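Local coordinates for protein putative acetyltransferase (Streptococcus mutans, PDB 4E2A) that probably transfers an acyl group, most likely acetyl from acetyl-coenzyme A, to an amine acceptor, as a member of the GNAT family, at residues T62-F65 with Q71-N74; E95-L100 with F147-E152; S115-T118 with D124-E127; K187-V192 with V196-L201. All blocks are in the same frame, centred on the assembly; numbering follows the deposited sequence.

Contact 1: T62-F65 with Q71-N74; sequences TFAF and QLQN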
# COMPACT_ATOMS: atom_id res chain seq x y z
N THR B 62 -6.36 18.38 -5.72
CA THR B 62 -5.03 18.05 -5.23
C THR B 62 -4.23 17.26 -6.27
O THR B 62 -3.02 17.42 -6.38
CB THR B 62 -5.11 17.22 -3.91
OG1 THR B 62 -5.67 18.03 -2.87
CG2 THR B 62 -3.73 16.71 -3.47
N PHE B 63 -4.92 16.43 -7.05
CA PHE B 63 -4.23 15.45 -7.89
C PHE B 63 -4.41 15.59 -9.41
O PHE B 63 -3.67 14.98 -10.16
CB PHE B 63 -4.60 14.03 -7.43
CG PHE B 63 -4.02 13.65 -6.11
CD1 PHE B 63 -2.68 13.33 -6.00
CD2 PHE B 63 -4.82 13.62 -4.97
CE1 PHE B 63 -2.13 12.99 -4.76
CE2 PHE B 63 -4.29 13.28 -3.74
CZ PHE B 63 -2.94 12.97 -3.63
N ALA B 64 -5.36 16.40 -9.85
CA ALA B 64 -5.77 16.40 -11.26
C ALA B 64 -4.73 16.94 -12.24
O ALA B 64 -4.72 16.56 -13.43
CB ALA B 64 -7.11 17.12 -11.45
N PHE B 65 -3.85 17.82 -11.77
CA PHE B 65 -2.88 18.44 -12.66
C PHE B 65 -1.74 17.50 -13.02
O PHE B 65 -1.07 17.70 -14.04
CB PHE B 65 -2.35 19.75 -12.06
CG PHE B 65 -3.30 20.91 -12.21
CD1 PHE B 65 -2.93 22.04 -12.91
CD2 PHE B 65 -4.58 20.84 -11.67
CE1 PHE B 65 -3.82 23.10 -13.05
CE2 PHE B 65 -5.46 21.89 -11.81
CZ PHE B 65 -5.09 23.02 -12.50
N GLN B 71 -7.29 7.97 -14.10
CA GLN B 71 -6.57 7.58 -12.89
C GLN B 71 -7.28 8.08 -11.64
O GLN B 71 -7.38 7.36 -10.64
CB GLN B 71 -5.14 8.16 -12.89
CG GLN B 71 -4.16 7.46 -13.82
CD GLN B 71 -2.82 8.20 -13.90
OE1 GLN B 71 -2.76 9.43 -14.08
NE2 GLN B 71 -1.73 7.44 -13.76
N LEU B 72 -7.77 9.32 -11.67
CA LEU B 72 -8.46 9.85 -10.52
C LEU B 72 -9.77 9.08 -10.31
O LEU B 72 -10.10 8.70 -9.18
CB LEU B 72 -8.73 11.35 -10.66
CG LEU B 72 -7.57 12.32 -10.89
CD1 LEU B 72 -8.11 13.74 -10.93
CD2 LEU B 72 -6.44 12.21 -9.86
N GLN B 73 -10.50 8.85 -11.41
CA GLN B 73 -11.78 8.13 -11.34
C GLN B 73 -11.62 6.72 -10.73
O GLN B 73 -12.47 6.28 -9.94
CB GLN B 73 -12.42 8.04 -12.73
CG GLN B 73 -13.89 7.66 -12.71
CD GLN B 73 -14.76 8.71 -12.03
OE1 GLN B 73 -14.68 9.90 -12.35
NE2 GLN B 73 -15.59 8.28 -11.09
N ASN B 74 -10.54 6.03 -11.06
CA ASN B 74 -10.24 4.76 -10.41
C ASN B 74 -10.26 4.88 -8.89
O ASN B 74 -10.76 4.00 -8.20
CB ASN B 74 -8.86 4.22 -10.84
CG ASN B 74 -8.86 3.64 -12.23
OD1 ASN B 74 -9.87 3.12 -12.69
ND2 ASN B 74 -7.73 3.72 -12.92
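Leu72 reaches Phe63 and Ala64 because its CG stands opposite the carbonyl carbon (chi1 -57°) and the chain beyond is extended (chi2 -177°), which drives both methyls away from their own helix. CD1 lands beside Ala64, 3.6 Å from the CB of Ala64, and rests equally close to its CA. CD2 takes the neighbouring position, with Phe63 CB 3.6 Å from Leu72 CD2. The fork of the leucine thus straddles two consecutive residues, and the contact is wholly apolar. Phe63 offers its CB rather than its ring: with CG beside the backbone N (chi1 -70°) the ring turns away from Leu72, and CG2 of Thr62 lies over one of its faces, near the rim. A small residue suits position 64, where Ala64 CA and Leu72 CA are 7.1 Å apart. A branched leucine suits the other side, being long enough to bridge that gap. The contact joins Phe63 of helix 48-63 and the loop residue Ala64 to helix 69-79 across a short connection, where Asn67 ND2 bonds to Phe63 O. Phe63 also packs on Tyr132 of strand 125-133, while Phe191 and Val196 of the second subunit meet Phe63 and Leu72 respectively.

Contact 2: E95-L100 with F147-E152; sequences ETYFIL and FEFALE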
# COMPACT_ATOMS: atom_id res chain seq x y z
N GLU B 95 -13.98 8.90 13.28
CA GLU B 95 -14.88 10.03 13.10
C GLU B 95 -14.54 10.85 11.89
O GLU B 95 -13.36 11.01 11.54
CB GLU B 95 -14.98 10.87 14.36
CG GLU B 95 -15.79 10.18 15.46
CD GLU B 95 -15.58 10.79 16.83
OE1 GLU B 95 -14.67 11.63 16.96
OE2 GLU B 95 -16.31 10.42 17.78
N THR B 96 -15.57 11.34 11.21
CA THR B 96 -15.36 12.28 10.13
C THR B 96 -16.02 13.63 10.46
O THR B 96 -17.20 13.68 10.84
CB THR B 96 -15.89 11.75 8.79
OG1 THR B 96 -15.26 10.50 8.48
CG2 THR B 96 -15.62 12.73 7.65
N TYR B 97 -15.25 14.70 10.27
CA TYR B 97 -15.71 16.06 10.58
C TYR B 97 -15.72 16.96 9.34
O TYR B 97 -14.88 16.80 8.44
CB TYR B 97 -14.80 16.72 11.63
CG TYR B 97 -14.80 16.03 12.98
CD1 TYR B 97 -15.68 16.42 13.97
CD2 TYR B 97 -13.91 14.98 13.25
CE1 TYR B 97 -15.70 15.81 15.18
CE2 TYR B 97 -13.93 14.34 14.48
CZ TYR B 97 -14.83 14.77 15.44
OH TYR B 97 -14.88 14.17 16.67
N PHE B 98 -16.66 17.91 9.31
CA PHE B 98 -16.61 19.04 8.40
C PHE B 98 -16.05 20.23 9.16
O PHE B 98 -16.30 20.38 10.37
CB PHE B 98 -18.00 19.46 7.90
CG PHE B 98 -18.58 18.59 6.80
CD1 PHE B 98 -17.78 18.02 5.84
CD2 PHE B 98 -19.94 18.35 6.75
CE1 PHE B 98 -18.33 17.23 4.82
CE2 PHE B 98 -20.50 17.55 5.75
CZ PHE B 98 -19.68 16.99 4.78
N ILE B 99 -15.31 21.08 8.47
CA ILE B 99 -15.14 22.44 8.94
C ILE B 99 -15.96 23.32 8.02
O ILE B 99 -15.89 23.18 6.79
CB ILE B 99 -13.67 22.91 9.02
CG1 ILE B 99 -13.61 24.33 9.60
CG2 ILE B 99 -13.00 22.85 7.67
CD1 ILE B 99 -12.22 24.74 10.06
N LEU B 100 -16.73 24.19 8.60
CA LEU B 100 -17.71 24.96 7.89
C LEU B 100 -17.44 26.45 7.99
O LEU B 100 -17.02 26.94 9.00
CB LEU B 100 -19.10 24.66 8.39
CG LEU B 100 -19.64 23.28 8.16
CD1 LEU B 100 -19.80 22.48 9.39
CD2 LEU B 100 -20.87 23.38 7.40
N PHE B 147 -6.51 20.90 11.93
CA PHE B 147 -5.43 20.06 12.46
C PHE B 147 -5.32 20.20 13.98
O PHE B 147 -5.19 19.21 14.69
CB PHE B 147 -4.09 20.34 11.79
CG PHE B 147 -2.99 19.35 12.16
CD1 PHE B 147 -2.98 18.05 11.65
CD2 PHE B 147 -1.96 19.73 13.01
CE1 PHE B 147 -1.97 17.15 11.98
CE2 PHE B 147 -0.94 18.84 13.34
CZ PHE B 147 -0.94 17.55 12.83
N GLU B 148 -5.42 21.44 14.47
CA GLU B 148 -5.40 21.68 15.90
C GLU B 148 -6.61 21.07 16.62
O GLU B 148 -6.49 20.59 17.75
CB GLU B 148 -5.24 23.18 16.18
CG GLU B 148 -3.98 23.74 15.53
CD GLU B 148 -3.44 25.01 16.18
OE1 GLU B 148 -4.19 25.64 16.95
OE2 GLU B 148 -2.26 25.35 15.93
N PHE B 149 -7.77 21.08 15.96
CA PHE B 149 -8.95 20.39 16.49
C PHE B 149 -8.68 18.88 16.57
O PHE B 149 -9.08 18.22 17.54
CB PHE B 149 -10.18 20.69 15.61
CG PHE B 149 -11.42 19.91 15.99
CD1 PHE B 149 -12.34 20.44 16.91
CD2 PHE B 149 -11.68 18.66 15.42
CE1 PHE B 149 -13.49 19.73 17.27
CE2 PHE B 149 -12.83 17.94 15.76
CZ PHE B 149 -13.74 18.48 16.69
N ALA B 150 -8.04 18.33 15.54
CA ALA B 150 -7.69 16.90 15.55
C ALA B 150 -6.79 16.53 16.73
O ALA B 150 -7.03 15.50 17.37
CB ALA B 150 -7.03 16.47 14.23
N LEU B 151 -5.78 17.35 17.00
CA LEU B 151 -4.88 17.12 18.15
C LEU B 151 -5.60 17.19 19.50
O LEU B 151 -5.28 16.45 20.43
CB LEU B 151 -3.73 18.13 18.15
CG LEU B 151 -2.83 18.12 16.92
CD1 LEU B 151 -1.76 19.19 17.04
CD2 LEU B 151 -2.21 16.72 16.73
N GLU B 152 -6.56 18.11 19.61
CA GLU B 152 -7.35 18.20 20.84
C GLU B 152 -8.29 16.99 21.01
O GLU B 152 -8.42 16.46 22.11
CB GLU B 152 -8.10 19.53 20.91
CG GLU B 152 -8.89 19.70 22.20
CD GLU B 152 -8.03 19.55 23.46
OE1 GLU B 152 -6.80 19.78 23.40
OE2 GLU B 152 -8.61 19.21 24.52
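One face of the Tyr97 ring receives the edge of Phe149: CE2 of Phe149 stands 3.5 Å above the plane of the Tyr97 ring, over its centre. Seen from the phenylalanine, the tyrosine lies at the ring edge, on the side of CE2 and CZ. The planes meet at 72° and the ring centroids of Tyr97 and Phe149 are 4.9 Å apart, a T-shaped stack in which the slightly positive C-H edge of one ring points into the electron-rich face of the other. The closest atoms are Tyr97 CE1 and Phe149 CE2, at 3.6 Å. Phe149 is aimed across the gap by its first torsion, which sets CG opposite the backbone N (chi1 174°).

Aromatic rings suit this place because strand and helix are far apart: Tyr97 CA and Ala150 CA, the nearest pair, are separated by 9.5 Å, and two long flat side chains span that distance. A tyrosine has a further use, since its hydroxyl donates to Glu95 OE1, two residues back on the same strand, with OH 2.6 Å from that oxygen and well above the carboxylate plane. This bond ties down the polar end of a buried ring. Glu95 also has weak, long ion pairs with Lys42 and Arg153.

The stack bridges helix 142-157 and strand 94-101 of the sheet. Ile40 of strand 38-42 and Leu109 of strand 104-113, from the strands flanking 94-101, also pack on Phe149.

Contact 3: S115-T118 with D124-E127; sequences SSQT and DAFE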
# COMPACT_ATOMS: atom_id res chain seq x y z
N SER B 115 -9.37 -0.80 15.88
CA SER B 115 -9.12 -1.61 14.69
C SER B 115 -9.33 -0.81 13.40
O SER B 115 -8.93 -1.25 12.31
CB SER B 115 -10.02 -2.85 14.68
OG SER B 115 -11.39 -2.47 14.63
N SER B 116 -9.93 0.37 13.51
CA SER B 116 -10.19 1.20 12.33
C SER B 116 -8.96 1.97 11.83
O SER B 116 -9.00 2.60 10.77
CB SER B 116 -11.36 2.15 12.58
OG SER B 116 -12.55 1.42 12.77
N GLN B 117 -7.86 1.93 12.58
CA GLN B 117 -6.66 2.56 12.08
C GLN B 117 -6.24 1.87 10.79
O GLN B 117 -6.48 0.67 10.60
CB GLN B 117 -5.52 2.52 13.12
CG GLN B 117 -5.87 3.15 14.48
CD GLN B 117 -4.76 2.92 15.50
OE1 GLN B 117 -3.70 3.55 15.46
NE2 GLN B 117 -5.01 2.02 16.43
N THR B 118 -5.63 2.62 9.89
CA THR B 118 -5.20 2.06 8.61
C THR B 118 -4.09 1.03 8.79
O THR B 118 -3.93 0.14 7.96
CB THR B 118 -4.75 3.15 7.62
OG1 THR B 118 -3.60 3.84 8.13
CG2 THR B 118 -5.87 4.16 7.38
N ASP B 124 -2.53 1.76 21.92
CA ASP B 124 -3.22 2.89 22.53
C ASP B 124 -3.05 4.16 21.72
O ASP B 124 -2.76 5.22 22.30
CB ASP B 124 -2.70 3.14 23.94
CG ASP B 124 -3.45 2.36 24.99
OD1 ASP B 124 -2.80 1.87 25.94
OD2 ASP B 124 -4.68 2.24 24.85
N ALA B 125 -3.24 4.03 20.41
CA ALA B 125 -2.95 5.10 19.45
C ALA B 125 -4.19 5.62 18.70
O ALA B 125 -5.20 4.92 18.59
CB ALA B 125 -1.89 4.66 18.46
N PHE B 126 -4.05 6.84 18.17
CA PHE B 126 -5.08 7.62 17.48
C PHE B 126 -4.44 8.16 16.17
O PHE B 126 -3.38 8.76 16.21
CB PHE B 126 -5.48 8.76 18.43
CG PHE B 126 -6.58 9.67 17.93
CD1 PHE B 126 -7.84 9.67 18.54
CD2 PHE B 126 -6.34 10.61 16.94
CE1 PHE B 126 -8.85 10.53 18.13
CE2 PHE B 126 -7.36 11.49 16.52
CZ PHE B 126 -8.61 11.45 17.11
N GLU B 127 -5.11 7.94 15.04
CA GLU B 127 -4.56 8.24 13.72
C GLU B 127 -5.27 9.43 13.08
O GLU B 127 -6.48 9.49 13.06
CB GLU B 127 -4.70 7.02 12.79
CG GLU B 127 -4.31 7.30 11.34
CD GLU B 127 -4.63 6.14 10.38
OE1 GLU B 127 -5.29 5.17 10.78
OE2 GLU B 127 -4.22 6.21 9.21
O HOH W 1 -3.33 1.50 18.71
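Glu127 runs from its strand to Thr118 as an almost straight rod, CG opposite the backbone N (chi1 173°) and the chain extended beyond. Its CB points toward the 115-118 segment, and the carboxylate carbon CD comes 3.4 Å from Thr118 OG1. At the tip the two oxygens divide the work. OE1 takes the backbone N-H of Thr118 on its syn lone pair, with Thr118 N 2.7 Å from Glu127 OE1 and an N-H...O angle of 167°; the CA of Gln117 is close by. OE2 accepts from the threonine hydroxyl, Thr118 OG1 to Glu127 OE2 being 2.7 Å, on the syn side but 30° out of the carboxylate plane.

Beside this grip, the amide of Gln117 lies next to Ala125. A water accepts from Gln117 NE2 at 2.9 Å and from Ala125 N, linking the segments a second time. NE2 also bonds to Gly114 O, and OE1 to Trp163 NE1, while alanine's small CB fits beside OE1.

A backbone amide and a hydroxyl from one residue both donate to the buried carboxylate, one to each oxygen, which fixes its rotation and ties the loop that follows strand 104-113 to strand 125-133.

Contact 4: K187-V192 with V196-L201; sequences KHSFFV and VDTDWL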
# COMPACT_ATOMS: atom_id res chain seq x y z
N LYS B 187 8.89 3.48 9.37
CA LYS B 187 8.77 3.79 7.96
C LYS B 187 8.31 2.58 7.20
O LYS B 187 8.40 1.44 7.67
CB LYS B 187 10.09 4.31 7.39
CG LYS B 187 11.30 3.45 7.70
CD LYS B 187 12.58 4.14 7.22
CE LYS B 187 13.83 3.49 7.80
NZ LYS B 187 15.07 4.22 7.41
N HIS B 188 7.81 2.83 6.00
CA HIS B 188 7.33 1.76 5.16
C HIS B 188 7.73 2.05 3.73
O HIS B 188 7.39 3.09 3.17
CB HIS B 188 5.81 1.63 5.28
CG HIS B 188 5.24 0.52 4.46
ND1 HIS B 188 5.80 -0.73 4.42
CD2 HIS B 188 4.16 0.48 3.63
CE1 HIS B 188 5.09 -1.51 3.60
NE2 HIS B 188 4.10 -0.79 3.12
N SER B 189 8.49 1.13 3.14
CA SER B 189 8.85 1.26 1.74
C SER B 189 8.01 0.33 0.88
O SER B 189 7.49 -0.68 1.35
CB SER B 189 10.35 1.01 1.55
OG SER B 189 11.10 1.95 2.31
N PHE B 190 7.87 0.70 -0.38
CA PHE B 190 7.07 -0.05 -1.34
C PHE B 190 7.54 0.38 -2.72
O PHE B 190 8.36 1.30 -2.85
CB PHE B 190 5.61 0.31 -1.17
CG PHE B 190 5.37 1.79 -1.13
CD1 PHE B 190 5.01 2.48 -2.27
CD2 PHE B 190 5.54 2.49 0.06
CE1 PHE B 190 4.80 3.85 -2.24
CE2 PHE B 190 5.33 3.87 0.10
CZ PHE B 190 4.95 4.55 -1.06
N PHE B 191 7.04 -0.26 -3.77
CA PHE B 191 7.38 0.16 -5.11
C PHE B 191 6.18 0.27 -6.04
O PHE B 191 5.18 -0.43 -5.86
CB PHE B 191 8.45 -0.77 -5.71
CG PHE B 191 8.09 -2.23 -5.65
CD1 PHE B 191 7.41 -2.84 -6.69
CD2 PHE B 191 8.45 -2.99 -4.54
CE1 PHE B 191 7.10 -4.19 -6.64
CE2 PHE B 191 8.12 -4.35 -4.48
CZ PHE B 191 7.45 -4.94 -5.52
N VAL B 192 6.29 1.19 -7.00
CA VAL B 192 5.34 1.36 -8.09
C VAL B 192 6.09 1.38 -9.43
O VAL B 192 6.77 2.36 -9.75
CB VAL B 192 4.60 2.69 -7.98
CG1 VAL B 192 3.66 2.87 -9.16
CG2 VAL B 192 3.84 2.75 -6.66
N VAL B 196 10.85 3.08 -6.28
CA VAL B 196 10.70 2.73 -4.88
C VAL B 196 10.47 4.00 -4.07
O VAL B 196 11.09 5.03 -4.33
CB VAL B 196 11.95 1.97 -4.35
CG1 VAL B 196 11.82 1.66 -2.86
CG2 VAL B 196 12.16 0.68 -5.13
N ASP B 197 9.57 3.95 -3.09
CA ASP B 197 9.35 5.09 -2.21
C ASP B 197 9.17 4.72 -0.75
O ASP B 197 8.98 3.55 -0.41
CB ASP B 197 8.17 5.94 -2.69
CG ASP B 197 8.61 7.05 -3.63
OD1 ASP B 197 9.19 8.04 -3.13
OD2 ASP B 197 8.37 6.93 -4.85
N THR B 198 9.22 5.74 0.11
CA THR B 198 9.11 5.51 1.53
C THR B 198 8.17 6.50 2.19
O THR B 198 8.16 7.68 1.85
CB THR B 198 10.47 5.59 2.23
OG1 THR B 198 11.39 4.66 1.63
CG2 THR B 198 10.32 5.31 3.72
N ASP B 199 7.37 6.01 3.13
CA ASP B 199 6.62 6.88 4.02
C ASP B 199 7.18 6.78 5.41
O ASP B 199 7.49 5.68 5.90
CB ASP B 199 5.14 6.49 4.05
CG ASP B 199 4.36 7.04 2.87
OD1 ASP B 199 4.65 8.18 2.44
OD2 ASP B 199 3.46 6.33 2.37
N TRP B 200 7.33 7.94 6.05
CA TRP B 200 7.70 7.98 7.46
C TRP B 200 6.44 8.05 8.31
O TRP B 200 5.49 8.75 7.95
CB TRP B 200 8.55 9.21 7.79
CG TRP B 200 9.88 9.28 7.13
CD1 TRP B 200 10.48 8.33 6.34
CD2 TRP B 200 10.80 10.38 7.20
NE1 TRP B 200 11.71 8.78 5.92
CE2 TRP B 200 11.93 10.02 6.43
CE3 TRP B 200 10.78 11.62 7.84
CZ2 TRP B 200 13.03 10.87 6.30
CZ3 TRP B 200 11.87 12.46 7.70
CH2 TRP B 200 12.98 12.08 6.93
N LEU B 201 6.45 7.35 9.44
CA LEU B 201 5.37 7.46 10.41
C LEU B 201 5.86 8.33 11.56
O LEU B 201 6.96 8.14 12.05
CB LEU B 201 4.95 6.07 10.91
CG LEU B 201 4.39 5.12 9.84
CD1 LEU B 201 3.37 5.81 8.95
CD2 LEU B 201 5.49 4.52 9.00
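Lys187 pairs with Trp200 as a non-hydrogen-bonded pair; its CB rests near Thr198 CG2, and CD2 of Leu201 comes 3.5 Å from Lys187 CA. Beyond CB the extended chain leaves the hairpin, and NZ bonds to Asn74 of the second subunit. His188 makes two backbone bonds with Asp199, both 2.9 Å: His188 N to Asp199 O, and Asp199 N to His188 O. Its imidazole ND1 bonds to Glu78 of the second subunit. Ser189 faces Thr198, whose OG1 donates to Ser189 OG at 2.8 Å, so the serine oxygen is the acceptor; Asn74 ND2 of the second subunit adds a weak bond to Thr198 OG1. Phe190 exchanges backbone bonds with Asp197, and its CG sits between N and the carbonyl carbon (chi1 49°), which swings the ring across the neighbouring strand. Asp197 O then lies 3.6 Å above the plane of the Phe190 ring, toward its rim, while Asp197 CB approaches CZ. The carboxylate of Asp197 turns away to Trp167. Phe191 brings CB to 4.0 Å from Val196 CG2, an apolar pair. Regular pairing at 161° between strand directions marks an antiparallel beta hairpin, the C-terminal pair of the GNAT sheet and part of the dimer interface.

Contacts 2, 3 and 4 share one sheet at different places: contact 2 holds a helix on it, contact 3 ties a loop to one of its strands, and contact 4 joins its last two strands, one of them an outermost strand. Contact 1 links two helical regions and is buried, as is contact 3, yet the first is purely apolar and the second polar. Contact 2 is a partly buried aromatic pair, and it touches contact 3 where Phe126 packs on Ala150. Contact 4, partly buried, relies on backbone bonds. Contacts 1 and 4 both meet the second subunit, whereas the segments of contacts 2 and 3 do not touch it.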